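Two structures of F420-dependent methylenetetrahydromethanopterin dehydrogenase from Methanopyrus kandleri compared at one contact. The protein catalyses the reversible, coenzyme F420-dependent reduction of methenyl-tetrahydromethanopterin to methylene-tetrahydromethanopterin, a step of methanogenesis from carbon dioxide. Structure 1 is PDB 1U6I (chain A, 2.20 Å), residues Arg128-Asp133 and Arg229-Val234; structure 2 is PDB 3IQZ (chain B, 2.10 Å), residues Arg128-Asp133 and Arg229-Val234. One frame, after least-squares fit of the local backbone (RMSD 0.14 Å); residues are numbered along the deposited sequences.

Structure 1 (1U6I); sequences RREFLD and RYVPIV.
A stacked arginine-tyrosine pair, Arg128 on Tyr230, joins the loop between strand 115-119 and helix 134-150 to the N-terminal end of helix 227-257. The guanidinium lies flat over one face of the ring, the planes 9° apart and Arg128 CZ 3.8 Å from the centroid of the Tyr230 ring, a cation-pi contact. A bend at chi2 (-67°) lays Arg128 CD over the same face, and the guanidinium follows; its NE is bonded to Gly220 O. At the phenol end Tyr230 OH donates to Glu130 OE1 at 2.5 Å, with carboxylate and ring planes 66° apart. Glu130 is bent at chi2, and its CB rests on Val231 CG2, 4.0 Å away. One turn after Tyr230, the two methyls of Val234 part: CG1 meets Arg128 CG, while CG2 lies 3.8 Å from Phe131 CD2. The loop also reaches a second subunit, where Arg129 forms a salt bridge with Asp29 of that neighbouring chain.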
loop_
_atom_site.group_PDB
_atom_site.type_symbol
_atom_site.label_atom_id
_atom_site.label_comp_id
_atom_site.label_asym_id
_atom_site.label_seq_id
_atom_site.Cartn_x
_atom_site.Cartn_y
_atom_site.Cartn_z
ATOM N N ARG A 128 -26.279 -11.375 5.850
ATOM C CA ARG A 128 -27.433 -10.579 6.261
ATOM C C ARG A 128 -27.907 -9.800 5.045
ATOM O O ARG A 128 -27.098 -9.175 4.357
ATOM C CB ARG A 128 -27.053 -9.599 7.378
ATOM C CG ARG A 128 -27.008 -10.197 8.776
ATOM C CD ARG A 128 -28.394 -10.604 9.242
ATOM N NE ARG A 128 -28.390 -11.058 10.631
ATOM C CZ ARG A 128 -29.483 -11.414 11.301
ATOM N NH1 ARG A 128 -29.391 -11.811 12.565
ATOM N NH2 ARG A 128 -30.672 -11.371 10.707
ATOM N N ARG A 129 -29.212 -9.832 4.787
ATOM C CA ARG A 129 -29.787 -9.135 3.638
ATOM C C ARG A 129 -29.422 -7.653 3.522
ATOM O O ARG A 129 -29.248 -7.133 2.422
ATOM C CB ARG A 129 -31.314 -9.278 3.653
ATOM C CG ARG A 129 -32.030 -8.468 2.578
ATOM C CD ARG A 129 -33.527 -8.810 2.471
ATOM N NE ARG A 129 -33.773 -10.159 1.952
ATOM C CZ ARG A 129 -33.649 -11.283 2.660
ATOM N NH1 ARG A 129 -33.896 -12.456 2.087
ATOM N NH2 ARG A 129 -33.290 -11.246 3.941
ATOM N N GLU A 130 -29.311 -6.975 4.659
ATOM C CA GLU A 130 -28.993 -5.549 4.673
ATOM C C GLU A 130 -27.556 -5.249 4.248
ATOM O O GLU A 130 -27.220 -4.101 3.968
ATOM C CB GLU A 130 -29.213 -4.960 6.077
ATOM C CG GLU A 130 -30.628 -5.098 6.669
ATOM C CD GLU A 130 -30.883 -6.433 7.372
ATOM O OE1 GLU A 130 -31.786 -6.482 8.236
ATOM O OE2 GLU A 130 -30.197 -7.433 7.062
ATOM N N PHE A 131 -26.711 -6.274 4.202
ATOM C CA PHE A 131 -25.310 -6.085 3.845
ATOM C C PHE A 131 -24.830 -6.930 2.661
ATOM O O PHE A 131 -24.183 -6.420 1.742
ATOM C CB PHE A 131 -24.442 -6.383 5.069
ATOM C CG PHE A 131 -22.980 -6.419 4.776
ATOM C CD1 PHE A 131 -22.271 -5.247 4.556
ATOM C CD2 PHE A 131 -22.304 -7.641 4.709
ATOM C CE1 PHE A 131 -20.904 -5.282 4.272
ATOM C CE2 PHE A 131 -20.939 -7.693 4.426
ATOM C CZ PHE A 131 -20.237 -6.510 4.208
ATOM N N LEU A 132 -25.165 -8.214 2.676
ATOM C CA LEU A 132 -24.722 -9.128 1.633
ATOM C C LEU A 132 -25.583 -9.233 0.373
ATOM O O LEU A 132 -26.559 -9.986 0.346
ATOM C CB LEU A 132 -24.534 -10.539 2.221
ATOM C CG LEU A 132 -23.616 -11.478 1.425
ATOM C CD1 LEU A 132 -22.161 -11.177 1.788
ATOM C CD2 LEU A 132 -23.951 -12.937 1.726
ATOM N N ASP A 133 -25.215 -8.480 -0.665
ATOM C CA ASP A 133 -25.896 -8.557 -1.948
ATOM C C ASP A 133 -24.941 -9.373 -2.836
ATOM O O ASP A 133 -23.815 -9.665 -2.428
ATOM C CB ASP A 133 -26.155 -7.161 -2.528
ATOM C CG ASP A 133 -24.929 -6.539 -3.164
ATOM O OD1 ASP A 133 -23.836 -6.637 -2.584
ATOM O OD2 ASP A 133 -25.064 -5.929 -4.245
ATOM N N ARG A 229 -26.749 -3.336 15.112
ATOM C CA ARG A 229 -25.549 -3.951 15.647
ATOM C C ARG A 229 -25.034 -5.012 14.672
ATOM O O ARG A 229 -23.853 -5.034 14.341
ATOM C CB ARG A 229 -25.829 -4.601 17.013
ATOM C CG ARG A 229 -26.700 -3.774 17.955
ATOM C CD ARG A 229 -25.966 -3.426 19.227
ATOM N NE ARG A 229 -25.383 -4.612 19.841
ATOM C CZ ARG A 229 -24.470 -4.565 20.800
ATOM N NH1 ARG A 229 -23.979 -5.693 21.303
ATOM N NH2 ARG A 229 -24.049 -3.386 21.253
ATOM N N TYR A 230 -25.921 -5.880 14.196
ATOM C CA TYR A 230 -25.476 -6.942 13.308
ATOM C C TYR A 230 -25.023 -6.540 11.905
ATOM O O TYR A 230 -24.296 -7.288 11.268
ATOM C CB TYR A 230 -26.513 -8.091 13.269
ATOM C CG TYR A 230 -27.840 -7.845 12.579
ATOM C CD1 TYR A 230 -29.025 -8.340 13.131
ATOM C CD2 TYR A 230 -27.913 -7.231 11.328
ATOM C CE1 TYR A 230 -30.246 -8.239 12.453
ATOM C CE2 TYR A 230 -29.130 -7.127 10.638
ATOM C CZ TYR A 230 -30.291 -7.637 11.208
ATOM O OH TYR A 230 -31.488 -7.566 10.520
ATOM N N VAL A 231 -25.429 -5.368 11.425
ATOM C CA VAL A 231 -24.990 -4.917 10.103
ATOM C C VAL A 231 -23.489 -4.578 10.191
ATOM O O VAL A 231 -22.685 -5.114 9.427
ATOM C CB VAL A 231 -25.782 -3.684 9.609
ATOM C CG1 VAL A 231 -25.194 -3.175 8.314
ATOM C CG2 VAL A 231 -27.226 -4.056 9.378
ATOM N N PRO A 232 -23.090 -3.690 11.127
ATOM C CA PRO A 232 -21.667 -3.347 11.253
ATOM C C PRO A 232 -20.829 -4.576 11.623
ATOM O O PRO A 232 -19.665 -4.686 11.240
ATOM C CB PRO A 232 -21.661 -2.302 12.366
ATOM C CG PRO A 232 -22.981 -1.617 12.186
ATOM C CD PRO A 232 -23.910 -2.796 11.966
ATOM N N ILE A 233 -21.428 -5.496 12.368
ATOM C CA ILE A 233 -20.738 -6.704 12.788
ATOM C C ILE A 233 -20.350 -7.597 11.608
ATOM O O ILE A 233 -19.190 -7.951 11.458
ATOM C CB ILE A 233 -21.610 -7.516 13.765
ATOM C CG1 ILE A 233 -21.752 -6.747 15.087
ATOM C CG2 ILE A 233 -21.011 -8.900 13.982
ATOM C CD1 ILE A 233 -22.731 -7.381 16.080
ATOM N N VAL A 234 -21.316 -7.970 10.774
ATOM C CA VAL A 234 -21.019 -8.825 9.627
ATOM C C VAL A 234 -20.063 -8.122 8.671
ATOM O O VAL A 234 -19.154 -8.740 8.130
ATOM C CB VAL A 234 -22.301 -9.239 8.844
ATOM C CG1 VAL A 234 -23.190 -10.100 9.715
ATOM C CG2 VAL A 234 -23.052 -8.011 8.368
#

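Structure 2 (3IQZ); sequences RREFLD and RYVPIV. With H4M (5,10-dimethylene tetrahydromethanopterin), chain C.
The stacked arginine-tyrosine pair, Arg128 on Tyr230, here borders the bound tetrahydromethanopterin ligand H4M. The guanidinium lies flat over one face of the ring, planes 11° apart, with Arg128 CZ 3.6 Å from the centroid of the Tyr230 ring, a cation-pi contact; H4M OX4 lies over the opposite guanidinium face. A bend at chi2 (-65°) lays Arg128 CD over the ring face; NE is bonded to Gly220 O, and NH2 donates to H4M OX5 at 2.9 Å. Tyr230 OH donates to Glu130 OE1 at 2.5 Å, with carboxylate and ring planes 61° apart. Glu130 OE2 takes a very short bond from the ribose hydroxyl O3J of H4M. Glu130 is bent at chi2, and its CB rests on Val231 CG2, 3.9 Å away. The two methyls of Val234 part: CG1 meets Arg128 CG, while CG2 lies 3.7 Å from Phe131 CD2. Backbone N of Arg129 forks to H4M O2J and O3J; its guanidinium, with O2J over one face, forms a salt bridge with Asp29 of a second subunit.

Comparison
The main difference is H4M, modelled in structure 2 alone, where it touches Arg128(B), Arg129(B), Glu130(B) and Tyr230(B). Its ribose engages the loop: O3J donates to Glu130(B) OE2 in a bond modelled as very short, and backbone N of Arg129(B) is shared between O2J and O3J. Arg128(B) NH2 adds a bond to OX5, so the guanidinium that stacks on Tyr230(B) also serves the ligand. In structure 1 no ligand or ion is modelled at that place, and these ligand bonds have no counterpart there.

Among the side chains that can be compared, Arg129(A) and Arg129(B) differ in place. The shift stays within the rotamer and comes from several small turns together with a slight move of CB; the CZ atoms stand 0.9 Å apart after superposition, and NH2 leaves its place. In structure 2 the guanidinium has ribose O2J over one face and the phosphate oxygen O2A at its edge, so the shift may be an adjustment to the ligand.

The CA atoms that can be compared coincide within the error. Arg128(A), Glu130(A), Phe131(A), Tyr230(A), Val231(A) and Val234(A) keep their places, as does the bond from Tyr230(A) OH to Glu130(A) OE1, found again between Tyr230(B) and Glu130(B).

Structure 2 (3IQZ)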
loop_
_atom_site.group_PDB
_atom_site.type_symbol
_atom_site.label_atom_id
_atom_site.label_comp_id
_atom_site.label_asym_id
_atom_site.label_seq_id
_atom_site.Cartn_x
_atom_site.Cartn_y
_atom_site.Cartn_z
ATOM N N ARG B 128 -26.269 -11.321 5.999
ATOM C CA ARG B 128 -27.474 -10.578 6.357
ATOM C C ARG B 128 -27.919 -9.777 5.136
ATOM O O ARG B 128 -27.078 -9.167 4.463
ATOM C CB ARG B 128 -27.185 -9.634 7.501
ATOM C CG ARG B 128 -26.998 -10.344 8.864
ATOM C CD ARG B 128 -28.268 -11.032 9.329
ATOM N NE ARG B 128 -28.293 -11.159 10.775
ATOM C CZ ARG B 128 -29.380 -11.416 11.498
ATOM N NH1 ARG B 128 -29.288 -11.505 12.832
ATOM N NH2 ARG B 128 -30.556 -11.575 10.905
ATOM N N ARG B 129 -29.224 -9.772 4.853
ATOM C CA ARG B 129 -29.733 -9.130 3.651
ATOM C C ARG B 129 -29.318 -7.662 3.530
ATOM O O ARG B 129 -29.038 -7.179 2.444
ATOM C CB ARG B 129 -31.260 -9.253 3.522
ATOM C CG ARG B 129 -31.799 -8.527 2.243
ATOM C CD ARG B 129 -33.292 -8.733 1.980
ATOM N NE ARG B 129 -33.664 -10.142 2.056
ATOM C CZ ARG B 129 -34.221 -10.710 3.127
ATOM N NH1 ARG B 129 -34.504 -12.005 3.112
ATOM N NH2 ARG B 129 -34.490 -9.986 4.208
ATOM N N GLU B 130 -29.305 -6.952 4.652
ATOM C CA GLU B 130 -28.928 -5.537 4.630
ATOM C C GLU B 130 -27.496 -5.256 4.159
ATOM O O GLU B 130 -27.157 -4.109 3.923
ATOM C CB GLU B 130 -29.090 -4.934 6.031
ATOM C CG GLU B 130 -30.477 -5.088 6.612
ATOM C CD GLU B 130 -30.610 -6.343 7.434
ATOM O OE1 GLU B 130 -31.489 -6.390 8.307
ATOM O OE2 GLU B 130 -29.815 -7.277 7.215
ATOM N N PHE B 131 -26.655 -6.287 4.078
ATOM C CA PHE B 131 -25.236 -6.122 3.788
ATOM C C PHE B 131 -24.839 -6.968 2.582
ATOM O O PHE B 131 -24.203 -6.463 1.640
ATOM C CB PHE B 131 -24.363 -6.482 5.013
ATOM C CG PHE B 131 -22.860 -6.496 4.726
ATOM C CD1 PHE B 131 -22.173 -5.310 4.484
ATOM C CD2 PHE B 131 -22.146 -7.698 4.705
ATOM C CE1 PHE B 131 -20.806 -5.315 4.210
ATOM C CE2 PHE B 131 -20.764 -7.709 4.443
ATOM C CZ PHE B 131 -20.101 -6.517 4.196
ATOM N N LEU B 132 -25.232 -8.234 2.582
ATOM C CA LEU B 132 -24.733 -9.145 1.579
ATOM C C LEU B 132 -25.615 -9.135 0.314
ATOM O O LEU B 132 -26.690 -9.736 0.312
ATOM C CB LEU B 132 -24.619 -10.572 2.128
ATOM C CG LEU B 132 -23.779 -11.447 1.183
ATOM C CD1 LEU B 132 -22.270 -11.211 1.416
ATOM C CD2 LEU B 132 -24.123 -12.936 1.271
ATOM N N ASP B 133 -25.179 -8.448 -0.748
ATOM C CA ASP B 133 -25.839 -8.607 -2.034
ATOM C C ASP B 133 -24.908 -9.447 -2.877
ATOM O O ASP B 133 -23.879 -9.907 -2.355
ATOM C CB ASP B 133 -26.175 -7.267 -2.706
ATOM C CG ASP B 133 -24.951 -6.541 -3.297
ATOM O OD1 ASP B 133 -23.780 -6.785 -2.923
ATOM O OD2 ASP B 133 -25.183 -5.670 -4.153
ATOM N N ARG B 229 -26.727 -3.405 15.241
ATOM C CA ARG B 229 -25.521 -4.015 15.744
ATOM C C ARG B 229 -25.077 -5.068 14.773
ATOM O O ARG B 229 -23.901 -5.160 14.477
ATOM C CB ARG B 229 -25.750 -4.645 17.142
ATOM C CG ARG B 229 -26.035 -3.636 18.262
ATOM C CD ARG B 229 -26.379 -4.324 19.606
ATOM N NE ARG B 229 -25.266 -5.135 20.106
ATOM C CZ ARG B 229 -24.248 -4.662 20.829
ATOM N NH1 ARG B 229 -23.293 -5.479 21.254
ATOM N NH2 ARG B 229 -24.190 -3.377 21.152
ATOM N N TYR B 230 -25.996 -5.887 14.280
ATOM C CA TYR B 230 -25.543 -6.948 13.370
ATOM C C TYR B 230 -25.006 -6.511 12.001
ATOM O O TYR B 230 -24.113 -7.170 11.452
ATOM C CB TYR B 230 -26.519 -8.145 13.279
ATOM C CG TYR B 230 -27.849 -7.973 12.538
ATOM C CD1 TYR B 230 -29.069 -8.175 13.204
ATOM C CD2 TYR B 230 -27.891 -7.704 11.176
ATOM C CE1 TYR B 230 -30.294 -8.065 12.549
ATOM C CE2 TYR B 230 -29.102 -7.593 10.509
ATOM C CZ TYR B 230 -30.303 -7.774 11.194
ATOM O OH TYR B 230 -31.498 -7.656 10.513
ATOM N N VAL B 231 -25.485 -5.397 11.453
ATOM C CA VAL B 231 -24.983 -4.969 10.122
ATOM C C VAL B 231 -23.474 -4.567 10.155
ATOM O O VAL B 231 -22.667 -5.084 9.372
ATOM C CB VAL B 231 -25.846 -3.857 9.484
ATOM C CG1 VAL B 231 -25.317 -3.513 8.077
ATOM C CG2 VAL B 231 -27.310 -4.290 9.405
ATOM N N PRO B 232 -23.101 -3.637 11.054
ATOM C CA PRO B 232 -21.698 -3.363 11.303
ATOM C C PRO B 232 -20.918 -4.635 11.605
ATOM O O PRO B 232 -19.849 -4.804 11.043
ATOM C CB PRO B 232 -21.729 -2.491 12.575
ATOM C CG PRO B 232 -23.029 -1.783 12.502
ATOM C CD PRO B 232 -23.990 -2.782 11.872
ATOM N N ILE B 233 -21.432 -5.499 12.492
ATOM C CA ILE B 233 -20.725 -6.725 12.818
ATOM C C ILE B 233 -20.360 -7.562 11.606
ATOM O O ILE B 233 -19.195 -7.940 11.480
ATOM C CB ILE B 233 -21.458 -7.587 13.888
ATOM C CG1 ILE B 233 -21.389 -6.888 15.253
ATOM C CG2 ILE B 233 -20.865 -8.998 13.952
ATOM C CD1 ILE B 233 -22.378 -7.398 16.239
ATOM N N VAL B 234 -21.314 -7.855 10.718
ATOM C CA VAL B 234 -20.987 -8.733 9.593
ATOM C C VAL B 234 -20.089 -8.028 8.588
ATOM O O VAL B 234 -19.289 -8.664 7.896
ATOM C CB VAL B 234 -22.228 -9.323 8.863
ATOM C CG1 VAL B 234 -23.051 -10.190 9.800
ATOM C CG2 VAL B 234 -23.081 -8.220 8.216
HETATM N N1 H4M C . -19.509 -18.151 -0.129
HETATM C C2 H4M C . -18.581 -18.672 0.704
HETATM N NA2 H4M C . -17.306 -18.846 0.295
HETATM N N3 H4M C . -18.909 -19.038 1.956
HETATM C C4 H4M C . -20.164 -18.894 2.423
HETATM O OH4 H4M C . -20.430 -19.249 3.597
HETATM C C4A H4M C . -21.133 -18.361 1.590
HETATM N N5 H4M C . -22.466 -18.186 1.994
HETATM C C6 H4M C . -23.473 -18.243 0.957
HETATM C C7 H4M C . -23.045 -17.153 -0.022
HETATM C C7M H4M C . -24.073 -17.067 -1.138
HETATM N N8 H4M C . -21.718 -17.466 -0.541
HETATM C C8A H4M C . -20.782 -17.991 0.292
HETATM C C9 H4M C . -24.764 -17.926 1.706
HETATM C C9M H4M C . -25.933 -18.689 1.092
HETATM C C10 H4M C . -23.074 -18.703 3.213
HETATM N N10 H4M C . -24.508 -18.450 3.041
HETATM C C11 H4M C . -27.107 -17.646 6.257
HETATM C C12 H4M C . -27.459 -17.259 4.958
HETATM C C13 H4M C . -26.594 -17.523 3.888
HETATM C C14 H4M C . -25.382 -18.178 4.108
HETATM C C15 H4M C . -25.046 -18.569 5.406
HETATM C C16 H4M C . -25.901 -18.305 6.467
HETATM C CX1 H4M C . -28.019 -17.401 7.441
HETATM C CX2 H4M C . -28.422 -15.943 7.596
HETATM C CX3 H4M C . -29.616 -15.808 8.550
HETATM C CX4 H4M C . -29.961 -14.357 8.850
HETATM C CX5 H4M C . -30.980 -13.797 7.856
HETATM O OX2 H4M C . -27.299 -15.212 8.114
HETATM O OX3 H4M C . -30.767 -16.378 7.951
HETATM O OX4 H4M C . -30.481 -14.266 10.191
HETATM O OX5 H4M C . -31.335 -12.477 8.267
HETATM O O5J H4M C . -34.965 -8.930 9.096
HETATM C C5J H4M C . -33.999 -8.861 8.062
HETATM C C4J H4M C . -32.798 -9.735 8.383
HETATM O O4J H4M C . -33.134 -11.092 8.710
HETATM C C3J H4M C . -31.991 -9.776 7.101
HETATM O O3J H4M C . -30.610 -9.616 7.442
HETATM C C2J H4M C . -32.343 -11.143 6.528
HETATM O O2J H4M C . -31.310 -11.666 5.696
HETATM C C1J H4M C . -32.585 -12.008 7.764
HETATM P PA H4M C . -36.491 -9.390 8.791
HETATM O O1A H4M C . -37.221 -8.074 8.969
HETATM O O2A H4M C . -36.503 -9.951 7.372
HETATM O O3A H4M C . -36.770 -10.439 9.851
#